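Long-range contact in putative exported protein (Bordetella parapertussis, PDB 3OCJ), which is of unknown function but carries a Rossmann-like methyltransferase domain and so probably transfers methyl groups from S-adenosylmethionine: residues G143-L156 with L168-L182. Residues are numbered along the deposited sequence; the frame is centred on the assembly and turned at random.
Sequences GVQLVGIDYDPEAL and LAGQITLHRQDAWKL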
loop_
_atom_site.group_PDB
_atom_site.type_symbol
_atom_site.label_atom_id
_atom_site.label_comp_id
_atom_site.label_asym_id
_atom_site.label_seq_id
_atom_site.Cartn_x
_atom_site.Cartn_y
_atom_site.Cartn_z
ATOM N N GLY A 143 -24.032 -12.449 -7.389
ATOM C CA GLY A 143 -24.034 -13.123 -6.102
ATOM C C GLY A 143 -22.711 -13.143 -5.370
ATOM O O GLY A 143 -22.566 -13.848 -4.377
ATOM N N VAL A 144 -21.744 -12.377 -5.852
ATOM C CA VAL A 144 -20.489 -12.226 -5.127
ATOM C C VAL A 144 -20.739 -11.588 -3.755
ATOM O O VAL A 144 -21.534 -10.651 -3.622
ATOM C CB VAL A 144 -19.473 -11.401 -5.942
ATOM C CG1 VAL A 144 -18.259 -11.038 -5.090
ATOM C CG2 VAL A 144 -19.046 -12.188 -7.195
ATOM N N GLN A 145 -20.077 -12.116 -2.727
ATOM C CA GLN A 145 -20.113 -11.499 -1.411
ATOM C C GLN A 145 -18.759 -10.902 -1.121
ATOM O O GLN A 145 -17.733 -11.532 -1.379
ATOM C CB GLN A 145 -20.457 -12.525 -0.337
ATOM C CG GLN A 145 -21.789 -13.219 -0.570
ATOM C CD GLN A 145 -22.007 -14.374 0.382
ATOM O OE1 GLN A 145 -21.375 -14.449 1.435
ATOM N NE2 GLN A 145 -22.907 -15.281 0.021
ATOM N N LEU A 146 -18.764 -9.674 -0.614
ATOM C CA LEU A 146 -17.525 -8.980 -0.271
ATOM C C LEU A 146 -17.350 -8.869 1.234
ATOM O O LEU A 146 -18.287 -8.545 1.959
ATOM C CB LEU A 146 -17.498 -7.578 -0.882
ATOM C CG LEU A 146 -17.671 -7.471 -2.401
ATOM C CD1 LEU A 146 -17.695 -6.014 -2.840
ATOM C CD2 LEU A 146 -16.597 -8.244 -3.152
ATOM N N VAL A 147 -16.130 -9.118 1.694
ATOM C CA VAL A 147 -15.838 -9.057 3.122
ATOM C C VAL A 147 -14.646 -8.133 3.326
ATOM O O VAL A 147 -13.615 -8.275 2.671
ATOM C CB VAL A 147 -15.527 -10.455 3.694
ATOM C CG1 VAL A 147 -15.204 -10.371 5.191
ATOM C CG2 VAL A 147 -16.692 -11.404 3.453
ATOM N N GLY A 148 -14.792 -7.156 4.212
ATOM C CA GLY A 148 -13.685 -6.259 4.507
ATOM C C GLY A 148 -13.288 -6.372 5.959
ATOM O O GLY A 148 -14.138 -6.310 6.837
ATOM N N ILE A 149 -11.996 -6.531 6.219
ATOM C CA ILE A 149 -11.505 -6.589 7.587
ATOM C C ILE A 149 -10.479 -5.479 7.757
ATOM O O ILE A 149 -9.568 -5.339 6.944
ATOM C CB ILE A 149 -10.847 -7.959 7.880
ATOM C CG1 ILE A 149 -11.857 -9.088 7.627
ATOM C CG2 ILE A 149 -10.315 -8.013 9.310
ATOM C CD1 ILE A 149 -11.346 -10.462 8.003
ATOM N N ASP A 150 -10.628 -4.673 8.797
ATOM C CA ASP A 150 -9.651 -3.619 9.055
ATOM C C ASP A 150 -9.691 -3.305 10.536
ATOM O O ASP A 150 -10.733 -3.438 11.166
ATOM C CB ASP A 150 -9.959 -2.370 8.213
ATOM C CG ASP A 150 -8.730 -1.510 7.963
ATOM O OD1 ASP A 150 -8.116 -1.042 8.942
ATOM O OD2 ASP A 150 -8.388 -1.268 6.783
ATOM N N TYR A 151 -8.557 -2.901 11.086
ATOM C CA TYR A 151 -8.503 -2.580 12.508
ATOM C C TYR A 151 -8.853 -1.117 12.748
ATOM O O TYR A 151 -9.153 -0.717 13.881
ATOM C CB TYR A 151 -7.113 -2.879 13.064
ATOM C CG TYR A 151 -7.083 -3.185 14.542
ATOM C CD1 TYR A 151 -8.192 -3.716 15.191
ATOM C CD2 TYR A 151 -5.928 -2.980 15.276
ATOM C CE1 TYR A 151 -8.152 -4.006 16.545
ATOM C CE2 TYR A 151 -5.881 -3.266 16.622
ATOM C CZ TYR A 151 -6.992 -3.777 17.248
ATOM O OH TYR A 151 -6.932 -4.064 18.588
ATOM N N ASP A 152 -8.820 -0.322 11.685
ATOM C CA ASP A 152 -9.109 1.109 11.787
ATOM C C ASP A 152 -10.596 1.363 11.536
ATOM O O ASP A 152 -11.088 1.157 10.423
ATOM C CB ASP A 152 -8.267 1.859 10.754
ATOM C CG ASP A 152 -8.455 3.361 10.814
ATOM O OD1 ASP A 152 -9.204 3.847 11.685
ATOM O OD2 ASP A 152 -7.841 4.053 9.981
ATOM N N PRO A 153 -11.328 1.820 12.559
ATOM C CA PRO A 153 -12.760 2.082 12.369
ATOM C C PRO A 153 -13.005 3.123 11.277
ATOM O O PRO A 153 -14.034 3.078 10.617
ATOM C CB PRO A 153 -13.204 2.644 13.727
ATOM C CG PRO A 153 -12.136 2.263 14.688
ATOM C CD PRO A 153 -10.865 2.162 13.915
ATOM N N GLU A 154 -12.067 4.046 11.091
ATOM C CA GLU A 154 -12.191 5.054 10.041
ATOM C C GLU A 154 -12.115 4.429 8.653
ATOM O O GLU A 154 -12.731 4.924 7.708
ATOM C CB GLU A 154 -11.110 6.128 10.180
ATOM C CG GLU A 154 -11.314 7.052 11.362
ATOM C CD GLU A 154 -12.645 7.777 11.296
ATOM O OE1 GLU A 154 -12.948 8.380 10.243
ATOM O OE2 GLU A 154 -13.389 7.741 12.298
ATOM N N ALA A 155 -11.346 3.350 8.526
ATOM C CA ALA A 155 -11.277 2.623 7.265
ATOM C C ALA A 155 -12.640 2.016 6.932
ATOM O O ALA A 155 -13.113 2.114 5.798
ATOM C CB ALA A 155 -10.202 1.533 7.328
ATOM N N LEU A 156 -13.262 1.389 7.923
ATOM C CA LEU A 156 -14.557 0.750 7.707
ATOM C C LEU A 156 -15.637 1.777 7.373
ATOM O O LEU A 156 -16.420 1.572 6.454
ATOM C CB LEU A 156 -14.950 -0.093 8.918
ATOM C CG LEU A 156 -13.912 -1.168 9.239
ATOM C CD1 LEU A 156 -14.360 -2.005 10.410
ATOM C CD2 LEU A 156 -13.638 -2.066 8.013
ATOM N N LEU A 168 -23.163 -3.266 -5.276
ATOM C CA LEU A 168 -22.925 -4.300 -4.272
ATOM C C LEU A 168 -22.937 -3.769 -2.839
ATOM O O LEU A 168 -22.444 -4.430 -1.932
ATOM C CB LEU A 168 -21.604 -5.033 -4.552
ATOM C CG LEU A 168 -21.688 -6.210 -5.530
ATOM C CD1 LEU A 168 -22.134 -5.756 -6.919
ATOM C CD2 LEU A 168 -20.354 -6.959 -5.611
ATOM N N ALA A 169 -23.502 -2.582 -2.630
ATOM C CA ALA A 169 -23.529 -1.986 -1.292
ATOM C C ALA A 169 -24.112 -2.944 -0.252
ATOM O O ALA A 169 -23.673 -2.976 0.897
ATOM C CB ALA A 169 -24.300 -0.679 -1.304
ATOM N N GLY A 170 -25.097 -3.732 -0.661
ATOM C CA GLY A 170 -25.733 -4.677 0.238
ATOM C C GLY A 170 -25.042 -6.031 0.328
ATOM O O GLY A 170 -25.492 -6.907 1.068
ATOM N N GLN A 171 -23.950 -6.198 -0.415
ATOM C CA GLN A 171 -23.208 -7.460 -0.444
ATOM C C GLN A 171 -21.928 -7.381 0.367
ATOM O O GLN A 171 -21.084 -8.262 0.278
ATOM C CB GLN A 171 -22.860 -7.836 -1.884
ATOM C CG GLN A 171 -24.073 -8.167 -2.723
ATOM C CD GLN A 171 -24.821 -9.375 -2.191
ATOM O OE1 GLN A 171 -25.988 -9.283 -1.813
ATOM N NE2 GLN A 171 -24.145 -10.524 -2.162
ATOM N N ILE A 172 -21.788 -6.321 1.154
ATOM C CA ILE A 172 -20.573 -6.084 1.922
ATOM C C ILE A 172 -20.775 -6.362 3.405
ATOM O O ILE A 172 -21.752 -5.913 4.005
ATOM C CB ILE A 172 -20.081 -4.633 1.735
ATOM C CG1 ILE A 172 -19.819 -4.356 0.253
ATOM C CG2 ILE A 172 -18.825 -4.367 2.569
ATOM C CD1 ILE A 172 -19.541 -2.904 -0.056
ATOM N N THR A 173 -19.846 -7.115 3.981
ATOM C CA THR A 173 -19.799 -7.345 5.418
ATOM C C THR A 173 -18.452 -6.846 5.918
ATOM O O THR A 173 -17.406 -7.214 5.377
ATOM C CB THR A 173 -19.950 -8.835 5.769
ATOM O OG1 THR A 173 -21.174 -9.341 5.220
ATOM C CG2 THR A 173 -19.997 -9.019 7.280
ATOM N N LEU A 174 -18.477 -5.991 6.934
ATOM C CA LEU A 174 -17.259 -5.412 7.469
ATOM C C LEU A 174 -17.008 -5.874 8.896
ATOM O O LEU A 174 -17.938 -6.027 9.693
ATOM C CB LEU A 174 -17.342 -3.888 7.437
ATOM C CG LEU A 174 -17.540 -3.249 6.062
ATOM C CD1 LEU A 174 -17.717 -1.756 6.245
ATOM C CD2 LEU A 174 -16.372 -3.535 5.119
ATOM N N HIS A 175 -15.736 -6.072 9.216
ATOM C CA HIS A 175 -15.328 -6.515 10.537
ATOM C C HIS A 175 -14.159 -5.687 11.021
ATOM O O HIS A 175 -13.172 -5.523 10.309
ATOM C CB HIS A 175 -14.895 -7.976 10.505
ATOM C CG HIS A 175 -15.937 -8.903 9.972
ATOM N ND1 HIS A 175 -16.981 -9.374 10.740
ATOM C CD2 HIS A 175 -16.098 -9.449 8.743
ATOM C CE1 HIS A 175 -17.738 -10.168 10.007
ATOM N NE2 HIS A 175 -17.225 -10.231 8.792
ATOM N N ARG A 176 -14.271 -5.165 12.235
ATOM C CA ARG A 176 -13.156 -4.482 12.873
ATOM C C ARG A 176 -12.360 -5.552 13.606
ATOM O O ARG A 176 -12.811 -6.097 14.625
ATOM C CB ARG A 176 -13.660 -3.409 13.851
ATOM C CG ARG A 176 -12.706 -2.225 14.073
ATOM C CD ARG A 176 -11.718 -2.456 15.209
ATOM N NE ARG A 176 -11.659 -1.308 16.116
ATOM C CZ ARG A 176 -10.541 -0.802 16.635
ATOM N NH1 ARG A 176 -9.365 -1.333 16.345
ATOM N NH2 ARG A 176 -10.596 0.242 17.450
ATOM N N GLN A 177 -11.178 -5.851 13.081
ATOM C CA GLN A 177 -10.313 -6.889 13.618
ATOM C C GLN A 177 -8.876 -6.516 13.315
ATOM O O GLN A 177 -8.592 -5.873 12.304
ATOM C CB GLN A 177 -10.596 -8.242 12.953
ATOM C CG GLN A 177 -11.979 -8.823 13.199
ATOM C CD GLN A 177 -12.182 -10.162 12.507
ATOM O OE1 GLN A 177 -13.287 -10.705 12.495
ATOM N NE2 GLN A 177 -11.115 -10.700 11.928
ATOM N N ASP A 178 -7.974 -6.919 14.199
ATOM C CA ASP A 178 -6.545 -6.851 13.936
ATOM C C ASP A 178 -6.194 -7.860 12.852
ATOM O O ASP A 178 -6.297 -9.074 13.051
ATOM C CB ASP A 178 -5.798 -7.181 15.225
ATOM C CG ASP A 178 -4.285 -7.091 15.078
ATOM O OD1 ASP A 178 -3.772 -6.871 13.961
ATOM O OD2 ASP A 178 -3.623 -7.248 16.120
ATOM N N ALA A 179 -5.780 -7.360 11.695
ATOM C CA ALA A 179 -5.395 -8.228 10.592
ATOM C C ALA A 179 -4.371 -9.294 10.991
ATOM O O ALA A 179 -4.412 -10.412 10.491
ATOM C CB ALA A 179 -4.871 -7.397 9.420
ATOM N N TRP A 180 -3.447 -8.949 11.888
ATOM C CA TRP A 180 -2.418 -9.895 12.321
ATOM C C TRP A 180 -2.960 -11.065 13.148
ATOM O O TRP A 180 -2.247 -12.033 13.397
ATOM C CB TRP A 180 -1.308 -9.168 13.098
ATOM C CG TRP A 180 -0.621 -8.123 12.281
ATOM C CD1 TRP A 180 -0.905 -6.790 12.250
ATOM C CD2 TRP A 180 0.447 -8.327 11.346
ATOM N NE1 TRP A 180 -0.069 -6.149 11.370
ATOM C CE2 TRP A 180 0.764 -7.071 10.792
ATOM C CE3 TRP A 180 1.169 -9.451 10.932
ATOM C CZ2 TRP A 180 1.784 -6.899 9.852
ATOM C CZ3 TRP A 180 2.176 -9.282 10.005
ATOM C CH2 TRP A 180 2.476 -8.017 9.473
ATOM N N LYS A 181 -4.221 -10.976 13.568
ATOM C CA LYS A 181 -4.842 -12.033 14.374
ATOM C C LYS A 181 -5.946 -12.756 13.598
ATOM O O LYS A 181 -6.767 -13.462 14.182
ATOM C CB LYS A 181 -5.409 -11.459 15.680
ATOM C CG LYS A 181 -4.391 -10.758 16.565
ATOM C CD LYS A 181 -5.057 -10.254 17.850
ATOM C CE LYS A 181 -4.193 -9.241 18.598
ATOM N NZ LYS A 181 -4.778 -7.856 18.588
ATOM N N LEU A 182 -5.967 -12.577 12.279
ATOM C CA LEU A 182 -6.969 -13.223 11.437
ATOM C C LEU A 182 -7.060 -14.713 11.759
ATOM O O LEU A 182 -6.045 -15.399 11.799
ATOM C CB LEU A 182 -6.589 -13.041 9.967
ATOM C CG LEU A 182 -7.566 -13.606 8.940
ATOM C CD1 LEU A 182 -8.896 -12.869 8.991
ATOM C CD2 LEU A 182 -6.960 -13.521 7.546
HETATM O O HOH W 1 -20.535 -10.146 2.670
#
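The parallel pairing of strands 145-150 and 172-176, at the outer edge of a methyltransferase-type sheet, is established by alternating backbone bonds, among them Leu146 N to Gln171 O and Thr173 N to Leu146 O, both 2.9 Å. The ladder runs on to Gln177 N, which meets Asp150 O from well above its carbonyl plane. At the start, Gln171, bent at chi2 (-62°), brings NE2 to Val144 O at 3.0 Å; the N-H points fairly straight (164°), yet it too lies above the carbonyl plane. A water bridges Leu146 O and Thr173 OG1. Helix 153-163 links the strands as a beta-alpha-beta crossover of the Rossmann-like fold, and Leu156 from its first turn lays CD1 3.8 Å from Arg176 CB, while Leu174 CD2 packs on Gly148 CA. Across the sheet, Ile149 CD1 touches Leu182 CD1 at 3.6 Å, and Val147 CG1 meets the His175 ring edge-on, in its plane. Asp150 ends the second strand of the sheet, where this family commonly has an acidic residue for the cofactor ribose; here OD1 accepts from Asp152 N in an Asx turn and OD2 from Gly128 N, which fixes the carboxylate. Beyond it, the Tyr151 ring carries Asp178 CB over one face, 4.0 Å from the centroid. Arg176 NH1 lies over the opposite face, its guanidinium steeply tilted (68°) to the ring; the modelled approach is too close, leaving this off-centre cation-pi contact doubtful.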